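Local coordinates for protein KLLA0E02245p (Kluyveromyces lactis, PDB 4GPS) that removes the NAD cap and the methylguanosine cap from the 5' end of RNAs and degrades RNA in the 5'-to-3' direction, using a divalent metal cation, at residues His90-Ile95 / Leu260-Val265; Leu198-Thr203 / Ile210-Asp215; Gly267-Glu272 / Trp376-Phe381; Pro110-Glu115 / Ser283-Thr288. All coordinates share one frame; numbering follows the deposited sequence.

Contact 1: His90-Ile95 / Leu260-Val265; sequences HNCSYI and LYYSIV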
# COMPACT_ATOMS: atom_id res chain seq x y z
N HIS A 90 -10.98 -10.53 -6.92
CA HIS A 90 -11.46 -9.96 -8.19
C HIS A 90 -10.34 -9.06 -8.69
O HIS A 90 -9.43 -8.71 -7.93
CB HIS A 90 -12.69 -9.08 -8.00
CG HIS A 90 -13.95 -9.83 -7.69
ND1 HIS A 90 -14.65 -10.52 -8.64
CD2 HIS A 90 -14.62 -10.00 -6.52
CE1 HIS A 90 -15.71 -11.08 -8.08
NE2 HIS A 90 -15.71 -10.78 -6.80
N ASN A 91 -10.39 -8.71 -9.97
CA ASN A 91 -9.46 -7.76 -10.52
C ASN A 91 -10.23 -7.07 -11.63
O ASN A 91 -11.26 -7.57 -12.06
CB ASN A 91 -8.18 -8.42 -11.03
CG ASN A 91 -8.44 -9.43 -12.09
OD1 ASN A 91 -8.90 -9.10 -13.18
ND2 ASN A 91 -8.12 -10.68 -11.78
N CYS A 92 -9.77 -5.90 -12.06
CA CYS A 92 -10.46 -5.21 -13.13
C CYS A 92 -9.63 -4.11 -13.72
O CYS A 92 -8.80 -3.51 -13.04
CB CYS A 92 -11.78 -4.62 -12.65
SG CYS A 92 -11.61 -3.34 -11.43
N SER A 93 -9.83 -3.87 -15.01
CA SER A 93 -9.13 -2.81 -15.68
C SER A 93 -10.18 -1.73 -15.94
O SER A 93 -11.33 -2.01 -16.29
CB SER A 93 -8.46 -3.29 -16.96
OG SER A 93 -9.29 -4.15 -17.69
N TYR A 94 -9.78 -0.50 -15.70
CA TYR A 94 -10.67 0.61 -15.86
C TYR A 94 -10.18 1.45 -17.03
O TYR A 94 -9.13 2.09 -16.93
CB TYR A 94 -10.69 1.40 -14.54
CG TYR A 94 -11.32 2.77 -14.61
CD1 TYR A 94 -12.39 3.03 -15.47
CD2 TYR A 94 -10.89 3.80 -13.77
CE1 TYR A 94 -13.00 4.26 -15.51
CE2 TYR A 94 -11.50 5.04 -13.79
CZ TYR A 94 -12.56 5.26 -14.66
OH TYR A 94 -13.20 6.47 -14.65
N ILE A 95 -10.92 1.41 -18.15
CA ILE A 95 -10.56 2.19 -19.35
C ILE A 95 -11.20 3.57 -19.11
O ILE A 95 -12.41 3.71 -19.24
CB ILE A 95 -11.17 1.58 -20.65
CG1 ILE A 95 -11.51 0.09 -20.44
CG2 ILE A 95 -10.20 1.76 -21.83
CD1 ILE A 95 -10.31 -0.80 -20.18
N LEU A 260 -6.19 1.82 -16.14
CA LEU A 260 -5.67 1.43 -14.83
C LEU A 260 -6.08 -0.00 -14.48
O LEU A 260 -7.12 -0.50 -14.93
CB LEU A 260 -6.20 2.41 -13.78
CG LEU A 260 -5.74 3.85 -14.04
CD1 LEU A 260 -6.63 4.82 -13.30
CD2 LEU A 260 -4.28 4.01 -13.63
N TYR A 261 -5.27 -0.67 -13.68
CA TYR A 261 -5.57 -2.04 -13.31
C TYR A 261 -5.59 -2.21 -11.77
O TYR A 261 -4.72 -1.72 -11.06
CB TYR A 261 -4.55 -2.98 -13.95
CG TYR A 261 -4.83 -4.44 -13.69
CD1 TYR A 261 -5.75 -5.15 -14.48
CD2 TYR A 261 -4.20 -5.11 -12.64
CE1 TYR A 261 -6.01 -6.48 -14.22
CE2 TYR A 261 -4.46 -6.44 -12.38
CZ TYR A 261 -5.36 -7.12 -13.16
OH TYR A 261 -5.62 -8.43 -12.86
N TYR A 262 -6.60 -2.91 -11.27
CA TYR A 262 -6.78 -3.09 -9.84
C TYR A 262 -6.99 -4.53 -9.41
O TYR A 262 -7.72 -5.32 -10.05
CB TYR A 262 -7.99 -2.30 -9.38
CG TYR A 262 -7.93 -0.82 -9.63
CD1 TYR A 262 -7.18 0.03 -8.81
CD2 TYR A 262 -8.68 -0.26 -10.67
CE1 TYR A 262 -7.19 1.41 -9.00
CE2 TYR A 262 -8.70 1.12 -10.87
CZ TYR A 262 -7.96 1.95 -10.03
OH TYR A 262 -8.04 3.31 -10.18
N SER A 263 -6.37 -4.87 -8.29
CA SER A 263 -6.51 -6.19 -7.72
C SER A 263 -7.30 -5.96 -6.45
O SER A 263 -6.98 -5.07 -5.68
CB SER A 263 -5.14 -6.77 -7.38
OG SER A 263 -5.25 -8.00 -6.67
N ILE A 264 -8.36 -6.73 -6.25
CA ILE A 264 -9.16 -6.60 -5.05
C ILE A 264 -8.78 -7.80 -4.20
O ILE A 264 -9.02 -8.93 -4.61
CB ILE A 264 -10.65 -6.60 -5.35
CG1 ILE A 264 -11.14 -5.23 -5.84
CG2 ILE A 264 -11.40 -6.74 -4.05
CD1 ILE A 264 -10.46 -4.63 -6.94
N VAL A 265 -8.18 -7.56 -3.03
CA VAL A 265 -7.76 -8.66 -2.16
C VAL A 265 -8.51 -8.73 -0.83
O VAL A 265 -8.99 -7.71 -0.32
CB VAL A 265 -6.22 -8.64 -1.90
CG1 VAL A 265 -5.42 -8.64 -3.26
CG2 VAL A 265 -5.86 -7.46 -1.08

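Contact 2: Leu198-Thr203 / Ile210-Asp215; sequences LSLLMT and ILISVD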
# COMPACT_ATOMS: atom_id res chain seq x y z
N LEU A 198 -2.80 11.91 10.68
CA LEU A 198 -3.66 11.20 9.74
C LEU A 198 -5.10 11.66 9.97
O LEU A 198 -5.53 11.82 11.13
CB LEU A 198 -3.60 9.67 9.98
CG LEU A 198 -4.61 8.81 9.20
CD1 LEU A 198 -4.48 9.14 7.70
CD2 LEU A 198 -4.36 7.34 9.38
N SER A 199 -5.83 11.84 8.88
CA SER A 199 -7.22 12.24 8.97
C SER A 199 -7.97 11.46 7.88
O SER A 199 -7.60 11.50 6.70
CB SER A 199 -7.31 13.75 8.73
OG SER A 199 -8.65 14.18 8.80
N LEU A 200 -9.02 10.76 8.27
CA LEU A 200 -9.76 9.96 7.31
C LEU A 200 -11.23 9.93 7.70
O LEU A 200 -11.60 10.43 8.75
CB LEU A 200 -9.21 8.50 7.30
CG LEU A 200 -7.80 8.20 6.75
CD1 LEU A 200 -7.39 6.74 6.99
CD2 LEU A 200 -7.81 8.49 5.29
N LEU A 201 -12.05 9.33 6.83
CA LEU A 201 -13.48 9.15 7.07
C LEU A 201 -13.73 7.65 7.10
O LEU A 201 -13.19 6.90 6.28
CB LEU A 201 -14.32 9.75 5.95
CG LEU A 201 -14.28 11.27 5.81
CD1 LEU A 201 -15.41 11.67 4.87
CD2 LEU A 201 -14.46 11.95 7.18
N MET A 202 -14.53 7.22 8.06
CA MET A 202 -14.83 5.81 8.19
C MET A 202 -16.30 5.72 8.43
O MET A 202 -16.82 6.28 9.40
CB MET A 202 -14.01 5.20 9.32
CG MET A 202 -12.53 5.20 8.98
SD MET A 202 -11.39 4.32 10.06
CE MET A 202 -12.24 2.92 10.29
N THR A 203 -16.97 5.03 7.51
CA THR A 203 -18.41 4.87 7.56
C THR A 203 -18.85 3.48 8.01
O THR A 203 -18.49 2.48 7.40
CB THR A 203 -19.05 5.15 6.16
OG1 THR A 203 -18.77 6.50 5.75
CG2 THR A 203 -20.57 4.93 6.21
N ILE A 210 -17.20 -1.72 7.67
CA ILE A 210 -16.74 -0.33 7.65
C ILE A 210 -16.01 0.09 6.37
O ILE A 210 -15.05 -0.54 5.93
CB ILE A 210 -15.82 -0.07 8.86
CG1 ILE A 210 -16.58 -0.35 10.16
CG2 ILE A 210 -15.31 1.36 8.84
CD1 ILE A 210 -15.73 -0.48 11.39
N LEU A 211 -16.47 1.19 5.79
CA LEU A 211 -15.87 1.72 4.58
C LEU A 211 -14.95 2.86 4.93
O LEU A 211 -15.38 3.81 5.57
CB LEU A 211 -16.96 2.23 3.63
CG LEU A 211 -16.46 2.89 2.35
CD1 LEU A 211 -15.65 1.91 1.54
CD2 LEU A 211 -17.66 3.37 1.53
N ILE A 212 -13.69 2.78 4.51
CA ILE A 212 -12.73 3.86 4.76
C ILE A 212 -12.63 4.72 3.51
O ILE A 212 -12.64 4.19 2.39
CB ILE A 212 -11.32 3.29 5.05
CG1 ILE A 212 -11.37 2.36 6.26
CG2 ILE A 212 -10.33 4.43 5.29
CD1 ILE A 212 -10.02 1.85 6.70
N SER A 213 -12.54 6.04 3.70
CA SER A 213 -12.38 6.99 2.58
C SER A 213 -11.77 8.31 3.09
O SER A 213 -11.41 8.40 4.26
CB SER A 213 -13.73 7.26 1.90
OG SER A 213 -14.68 7.80 2.80
N VAL A 214 -11.62 9.32 2.24
CA VAL A 214 -11.03 10.58 2.68
C VAL A 214 -11.85 11.80 2.31
O VAL A 214 -12.84 11.68 1.60
CB VAL A 214 -9.66 10.85 2.05
CG1 VAL A 214 -8.55 10.49 3.01
CG2 VAL A 214 -9.56 10.10 0.73
N ASP A 215 -11.36 12.96 2.77
CA ASP A 215 -11.92 14.30 2.51
C ASP A 215 -13.13 14.66 3.37
O ASP A 215 -13.56 15.82 3.41
CB ASP A 215 -12.28 14.47 1.03
CG ASP A 215 -11.86 15.82 0.46
OD1 ASP A 215 -12.00 16.86 1.15
OD2 ASP A 215 -11.40 15.83 -0.71
O HOH W 1 -16.14 6.52 4.80

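Contact 3: Gly267-Glu272 / Trp376-Phe381; sequences GSLNDE and WFQHIF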
# COMPACT_ATOMS: atom_id res chain seq x y z
N GLY A 267 -8.34 -10.48 3.19
CA GLY A 267 -7.44 -11.08 4.13
C GLY A 267 -7.94 -10.92 5.53
O GLY A 267 -8.77 -10.06 5.82
N SER A 268 -7.41 -11.76 6.41
CA SER A 268 -7.83 -11.76 7.80
C SER A 268 -6.77 -11.05 8.62
O SER A 268 -5.56 -11.28 8.44
CB SER A 268 -8.02 -13.20 8.27
OG SER A 268 -8.57 -13.22 9.56
N LEU A 269 -7.22 -10.19 9.51
CA LEU A 269 -6.32 -9.46 10.37
C LEU A 269 -6.47 -9.97 11.80
O LEU A 269 -5.48 -10.08 12.55
CB LEU A 269 -6.65 -7.96 10.24
CG LEU A 269 -6.61 -6.80 11.23
CD1 LEU A 269 -5.89 -7.09 12.51
CD2 LEU A 269 -5.96 -5.65 10.53
N ASN A 270 -7.70 -10.33 12.13
CA ASN A 270 -8.12 -10.79 13.46
C ASN A 270 -9.13 -11.90 13.43
O ASN A 270 -9.66 -12.26 12.40
CB ASN A 270 -8.88 -9.68 14.19
CG ASN A 270 -8.05 -9.01 15.15
OD1 ASN A 270 -6.86 -9.30 15.23
ND2 ASN A 270 -8.62 -8.08 15.89
N ASP A 271 -9.45 -12.35 14.63
CA ASP A 271 -10.48 -13.33 14.78
C ASP A 271 -11.79 -12.54 14.68
O ASP A 271 -12.86 -13.12 14.60
CB ASP A 271 -10.35 -14.01 16.14
CG ASP A 271 -9.49 -15.25 16.07
OD1 ASP A 271 -9.09 -15.75 17.15
OD2 ASP A 271 -9.23 -15.75 14.95
N GLU A 272 -11.69 -11.21 14.68
CA GLU A 272 -12.89 -10.38 14.60
C GLU A 272 -12.90 -9.44 13.38
O GLU A 272 -13.94 -8.88 13.01
CB GLU A 272 -13.02 -9.52 15.86
CG GLU A 272 -13.22 -10.28 17.16
CD GLU A 272 -13.03 -9.39 18.38
OE1 GLU A 272 -13.43 -8.21 18.34
OE2 GLU A 272 -12.49 -9.88 19.40
N TRP A 376 1.42 -2.37 15.75
CA TRP A 376 0.58 -1.18 15.68
C TRP A 376 -0.68 -1.48 14.85
O TRP A 376 -1.80 -1.10 15.23
CB TRP A 376 1.34 -0.05 15.02
CG TRP A 376 0.46 1.09 14.61
CD1 TRP A 376 0.13 1.45 13.34
CD2 TRP A 376 -0.23 2.01 15.49
NE1 TRP A 376 -0.71 2.53 13.36
CE2 TRP A 376 -0.95 2.90 14.66
CE3 TRP A 376 -0.31 2.16 16.88
CZ2 TRP A 376 -1.74 3.94 15.18
CZ3 TRP A 376 -1.10 3.19 17.40
CH2 TRP A 376 -1.80 4.07 16.54
N PHE A 377 -0.46 -2.15 13.71
CA PHE A 377 -1.51 -2.56 12.80
C PHE A 377 -2.61 -3.34 13.55
O PHE A 377 -3.80 -3.01 13.44
CB PHE A 377 -0.90 -3.45 11.70
CG PHE A 377 -1.90 -4.03 10.76
CD1 PHE A 377 -1.90 -5.39 10.48
CD2 PHE A 377 -2.77 -3.20 10.04
CE1 PHE A 377 -2.73 -5.91 9.49
CE2 PHE A 377 -3.61 -3.71 9.06
CZ PHE A 377 -3.58 -5.07 8.77
N GLN A 378 -2.20 -4.38 14.27
CA GLN A 378 -3.09 -5.23 15.06
C GLN A 378 -3.83 -4.40 16.09
O GLN A 378 -5.02 -4.65 16.33
CB GLN A 378 -2.29 -6.30 15.83
CG GLN A 378 -1.82 -7.49 14.97
CD GLN A 378 -3.00 -8.27 14.38
OE1 GLN A 378 -3.99 -8.52 15.07
NE2 GLN A 378 -2.88 -8.68 13.11
N HIS A 379 -3.13 -3.43 16.68
CA HIS A 379 -3.72 -2.57 17.71
C HIS A 379 -4.81 -1.59 17.28
O HIS A 379 -5.95 -1.76 17.72
CB HIS A 379 -2.64 -1.79 18.48
CG HIS A 379 -3.18 -0.98 19.62
ND1 HIS A 379 -3.51 -1.53 20.84
CD2 HIS A 379 -3.49 0.34 19.72
CE1 HIS A 379 -4.00 -0.60 21.64
NE2 HIS A 379 -3.99 0.55 20.99
N ILE A 380 -4.48 -0.57 16.47
CA ILE A 380 -5.51 0.42 16.09
C ILE A 380 -6.64 -0.16 15.34
O ILE A 380 -7.74 0.38 15.43
CB ILE A 380 -5.06 1.63 15.19
CG1 ILE A 380 -3.72 1.33 14.56
CG2 ILE A 380 -5.20 2.97 15.93
CD1 ILE A 380 -3.92 0.56 13.33
N PHE A 381 -6.43 -1.22 14.57
CA PHE A 381 -7.61 -1.73 13.89
C PHE A 381 -8.63 -2.30 14.87
O PHE A 381 -9.82 -2.13 14.66
CB PHE A 381 -7.24 -2.69 12.77
CG PHE A 381 -7.01 -1.99 11.47
CD1 PHE A 381 -8.08 -1.64 10.66
CD2 PHE A 381 -5.72 -1.64 11.06
CE1 PHE A 381 -7.87 -0.94 9.47
CE2 PHE A 381 -5.51 -0.95 9.90
CZ PHE A 381 -6.58 -0.60 9.08

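Contact 4: Pro110-Glu115 / Ser283-Thr288; sequences PRLRPE and SINTLT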
# COMPACT_ATOMS: atom_id res chain seq x y z
N PRO A 110 -1.65 -5.22 -17.31
CA PRO A 110 -0.48 -4.52 -17.89
C PRO A 110 0.72 -5.48 -17.83
O PRO A 110 1.05 -6.03 -16.77
CB PRO A 110 -0.29 -3.30 -16.97
CG PRO A 110 -1.61 -3.14 -16.31
CD PRO A 110 -2.09 -4.58 -16.07
N ARG A 111 1.37 -5.68 -18.97
CA ARG A 111 2.50 -6.58 -19.01
C ARG A 111 3.82 -5.88 -18.81
O ARG A 111 4.09 -4.85 -19.41
CB ARG A 111 2.51 -7.34 -20.36
CG ARG A 111 1.26 -8.18 -20.62
CD ARG A 111 1.03 -8.47 -22.12
NE ARG A 111 2.13 -9.24 -22.72
CZ ARG A 111 2.28 -10.56 -22.63
NH1 ARG A 111 1.40 -11.32 -21.98
NH2 ARG A 111 3.34 -11.13 -23.19
N LEU A 112 4.63 -6.42 -17.92
CA LEU A 112 5.97 -5.90 -17.70
C LEU A 112 6.71 -6.35 -18.96
O LEU A 112 6.58 -7.52 -19.38
CB LEU A 112 6.58 -6.57 -16.47
CG LEU A 112 7.95 -6.08 -16.03
CD1 LEU A 112 7.85 -4.62 -15.51
CD2 LEU A 112 8.50 -7.00 -14.95
N ARG A 113 7.45 -5.45 -19.58
CA ARG A 113 8.18 -5.79 -20.81
C ARG A 113 8.97 -7.08 -20.72
O ARG A 113 9.60 -7.36 -19.71
CB ARG A 113 9.10 -4.66 -21.18
CG ARG A 113 8.35 -3.51 -21.75
CD ARG A 113 8.89 -3.21 -23.10
NE ARG A 113 9.44 -1.87 -23.13
CZ ARG A 113 10.48 -1.53 -23.88
NH1 ARG A 113 11.05 -2.46 -24.63
NH2 ARG A 113 10.94 -0.29 -23.85
N PRO A 114 8.95 -7.89 -21.79
CA PRO A 114 9.70 -9.16 -21.74
C PRO A 114 11.23 -9.05 -21.54
O PRO A 114 11.83 -9.86 -20.83
CB PRO A 114 9.28 -9.87 -23.04
CG PRO A 114 8.87 -8.74 -23.95
CD PRO A 114 8.18 -7.76 -23.04
N GLU A 115 11.84 -8.04 -22.14
CA GLU A 115 13.28 -7.83 -21.98
C GLU A 115 13.55 -7.63 -20.49
O GLU A 115 14.57 -8.10 -19.97
CB GLU A 115 13.75 -6.60 -22.76
CG GLU A 115 13.41 -6.63 -24.23
CD GLU A 115 12.03 -6.06 -24.53
OE1 GLU A 115 11.08 -6.28 -23.75
OE2 GLU A 115 11.89 -5.37 -25.57
N SER A 283 1.93 -3.75 -13.02
CA SER A 283 2.16 -4.72 -14.07
C SER A 283 2.28 -6.12 -13.57
O SER A 283 2.32 -6.36 -12.35
CB SER A 283 3.48 -4.41 -14.76
OG SER A 283 4.59 -4.71 -13.89
N ILE A 284 2.35 -7.05 -14.52
CA ILE A 284 2.56 -8.45 -14.20
C ILE A 284 3.84 -8.88 -14.90
O ILE A 284 4.11 -8.46 -16.02
CB ILE A 284 1.49 -9.41 -14.75
CG1 ILE A 284 0.13 -9.10 -14.13
CG2 ILE A 284 1.86 -10.84 -14.35
CD1 ILE A 284 -0.61 -7.97 -14.82
N ASN A 285 4.63 -9.69 -14.20
CA ASN A 285 5.85 -10.25 -14.77
C ASN A 285 5.30 -11.53 -15.44
O ASN A 285 4.93 -12.51 -14.76
CB ASN A 285 6.83 -10.63 -13.66
CG ASN A 285 8.07 -11.29 -14.20
OD1 ASN A 285 8.00 -12.14 -15.11
ND2 ASN A 285 9.22 -10.92 -13.66
N THR A 286 5.20 -11.51 -16.77
CA THR A 286 4.65 -12.66 -17.50
C THR A 286 5.40 -14.00 -17.35
O THR A 286 4.79 -15.07 -17.45
CB THR A 286 4.50 -12.29 -18.96
OG1 THR A 286 5.72 -11.67 -19.39
CG2 THR A 286 3.33 -11.33 -19.16
N LEU A 287 6.70 -13.96 -17.09
CA LEU A 287 7.46 -15.18 -16.89
C LEU A 287 7.13 -15.84 -15.54
O LEU A 287 7.14 -17.06 -15.40
CB LEU A 287 8.98 -14.92 -16.91
CG LEU A 287 9.67 -14.30 -18.13
CD1 LEU A 287 11.19 -14.35 -17.89
CD2 LEU A 287 9.29 -15.07 -19.39
N THR A 288 6.84 -15.03 -14.53
CA THR A 288 6.60 -15.57 -13.21
C THR A 288 5.16 -15.45 -12.75
O THR A 288 4.82 -15.90 -11.65
CB THR A 288 7.55 -14.86 -12.19
OG1 THR A 288 7.19 -13.47 -12.08
CG2 THR A 288 9.03 -14.95 -12.66

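Contact 1: His90-Ile95 / Leu260-Val265
The hydroxyl end of Tyr261 sits against the amide of Asn91, with Tyr261 OH 3.1 Å from Asn91 CG and the ring and amide planes turned 30° apart. Asn91 OD1 lies 3.4 Å from Tyr261 OH in unsuitable geometry, so the two groups pack rather than bond: OH pairs with Tyr291 OH, while the Asn91 amide is held by Ser107 and Glu88. The torsion about the Tyr261 CA-CB bond (chi1 -176°) places CG trans to the backbone N and sends the ring across to the other strand, where Ser93 CB meets its edge 4.1 Å from Tyr261 CD1. Without that ring, an alanine at this position would probably leave a gap beside Asn91 and Ser93 and take away the mate of the Tyr291 hydroxyl. The two run antiparallel as neighbouring strands, 86-95 beside 259-268, in this PD-(D/E)XK nuclease, joined by six backbone bonds; His90 N to Ile264 O is weak, and Cys92 and Tyr262 bond both ways, each N to the other's O at 2.9 Å. Cys92, Tyr94, Leu260, Tyr262 and Ile264 point to the opposite face. There Tyr94 CB approaches the edge of the Tyr262 ring, 4.2 Å from CE2, and Cys92 SG lies 4.3 Å from Tyr262 CB. Helix 156-167 covers this face, laying Ile159 on both Tyr94 and Tyr262 and Ala163 on Ile264.

Contact 2: Leu198-Thr203 / Ile210-Asp215
Met202 and Ile212 run alongside each other off the same face, with Met202 CG 4.1 Å from Ile212 CG1. A turn about the Met202 CG-SD bond (chi3 44°) swings the methyl toward Ile210, two residues before Ile212, so that Met202 CE rests 3.7 Å from Ile210 CG2. At the other end of this apolar patch Leu200 CD1 meets Ile212 CG2 at 4.1 Å. Phe178 packs on both Met202 and Ile210, and helix 182-190 reaches Leu200 through His184 and Ile188. Outward from the patch comes the backbone of a beta hairpin: Leu201 with Ser213 and Thr203 with Leu211 form antiparallel hydrogen-bonded pairs, and Met202 with Ile212 the non-hydrogen-bonded pair between them. Strands 399-404 and 176-181 pair with the outer edges of the hairpin. On the face that carries Leu201, Thr203, Leu211 and Ser213 a water joins the two strands. It lies 2.8 Å from Thr203 OG1 and 2.8 Å from Ser213 OG, and it donates to Leu211 O at 2.9 Å. That carbonyl also accepts Thr203 N at 2.8 Å, a nearly straight bond (172° at the hydrogen), so two donors grip one oxygen. Thr203 OG1 has a further partner in Thr399 OG1. Because the Thr203 and Ser213 side chains do not meet directly, the strands on this face are bridged through solvent as well as through the backbone.

Contact 3: Gly267-Glu272 / Trp376-Phe381
Leu269 O accepts the side-chain amide of Gln378, with NE2 3.0 Å away and an angle of 156° at the hydrogen. The oxygen lies in the plane of the Gln378 amide, whereas the donor is tilted 22° from the plane of the Leu269 carbonyl. A bend at chi2 (-62°) turns the end of the glutamine toward the loop. The same amide also receives one branch of the leucine: Leu269 CD1 is 3.5 Å from Gln378 NE2, the two side chains passing each other head to tail. Gln378 thus bonds to the backbone of Leu269 and packs against its side chain. The second branch goes deeper, between two phenylalanines one helical turn apart. Leu269 CD2 comes over one face of the Phe377 ring, offset toward its rim, at a modelled separation too short to be trusted in detail. It also lies 3.9 Å from Phe381 CG, which it approaches obliquely. Leu83 packs on Leu269 as well, and Phe381 in turn meets Phe178 edge-to-face and touches Ile185 and Ile188 of helix 182-190. Farther along the loop Glu272 makes a salt bridge with Lys385, a second tie to the long helix. Here the turn between antiparallel strands 259-268 and 273-285 docks on helix 370-393: a beta hairpin whose leucine plugs into a helix surface, beside a side-chain-to-backbone hydrogen bond, within the PD-(D/E)XK nuclease fold.

Contact 4: Pro110-Glu115 / Ser283-Thr288
Ile284, with CG1 anti to its carbonyl carbon (chi1 -63°), brings CD1 obliquely across to Pro110, 3.9 Å from Pro110 CD, while Leu112, with CG trans to its backbone N (chi1 -176°), reaches toward Ser283 and Asn285. The backbones run in the same direction and make a single bridge at the end of strand 273-285, which carries the metal ligand Asp282 of this PD-(D/E)XK nuclease. Ile284 provides both bonds: its N donates to Pro110 O at 2.8 Å and its O accepts Leu112 N at 2.8 Å. Leu112 CD1 packs 3.6 Å from Ser283 OG, a hydroxyl held by Thr292 O, and the leucine also touches Ile294, which binds metal. Past the bridge the chain turns in an Asx motif, where Asn285 OD1 accepts Thr288 N at 3.2 Å from above the carbonyl plane and, more weakly, Leu287 N. With an alanine here the turn would probably lose the acceptor that ties down these two N-H groups, leaving 286-288 less fixed. Nearer the surface Thr286 stands roughly perpendicular to the Arg111 side chain; the methyl CG2 of Thr286 lies over one face of the Arg111 guanidinium, 3.4 Å from NH1.

Contacts 1 and 4 are the pair near the metal site. Their centres lie about 16 Å apart and they touch where Tyr261 CB meets Pro110 CD at 3.6 Å. In contact 1 the Leu260 side chain is about 7 Å from that of Asp282 and about 3 Å from that of Glu280, a probable substrate residue, and the Tyr262 side chain is about 6 Å from a bound citrate, probably from the crystallisation liquor. In contact 4 Leu112 comes within about 4 Å of the Ile294 side chain. Strand 259-268 runs on to contact 3, centred about 25 Å from contact 1's centre. Contacts 2 and 3, about 17 Å between centres, lie away from the metal and substrate residues, across the chain's centre from contact 4.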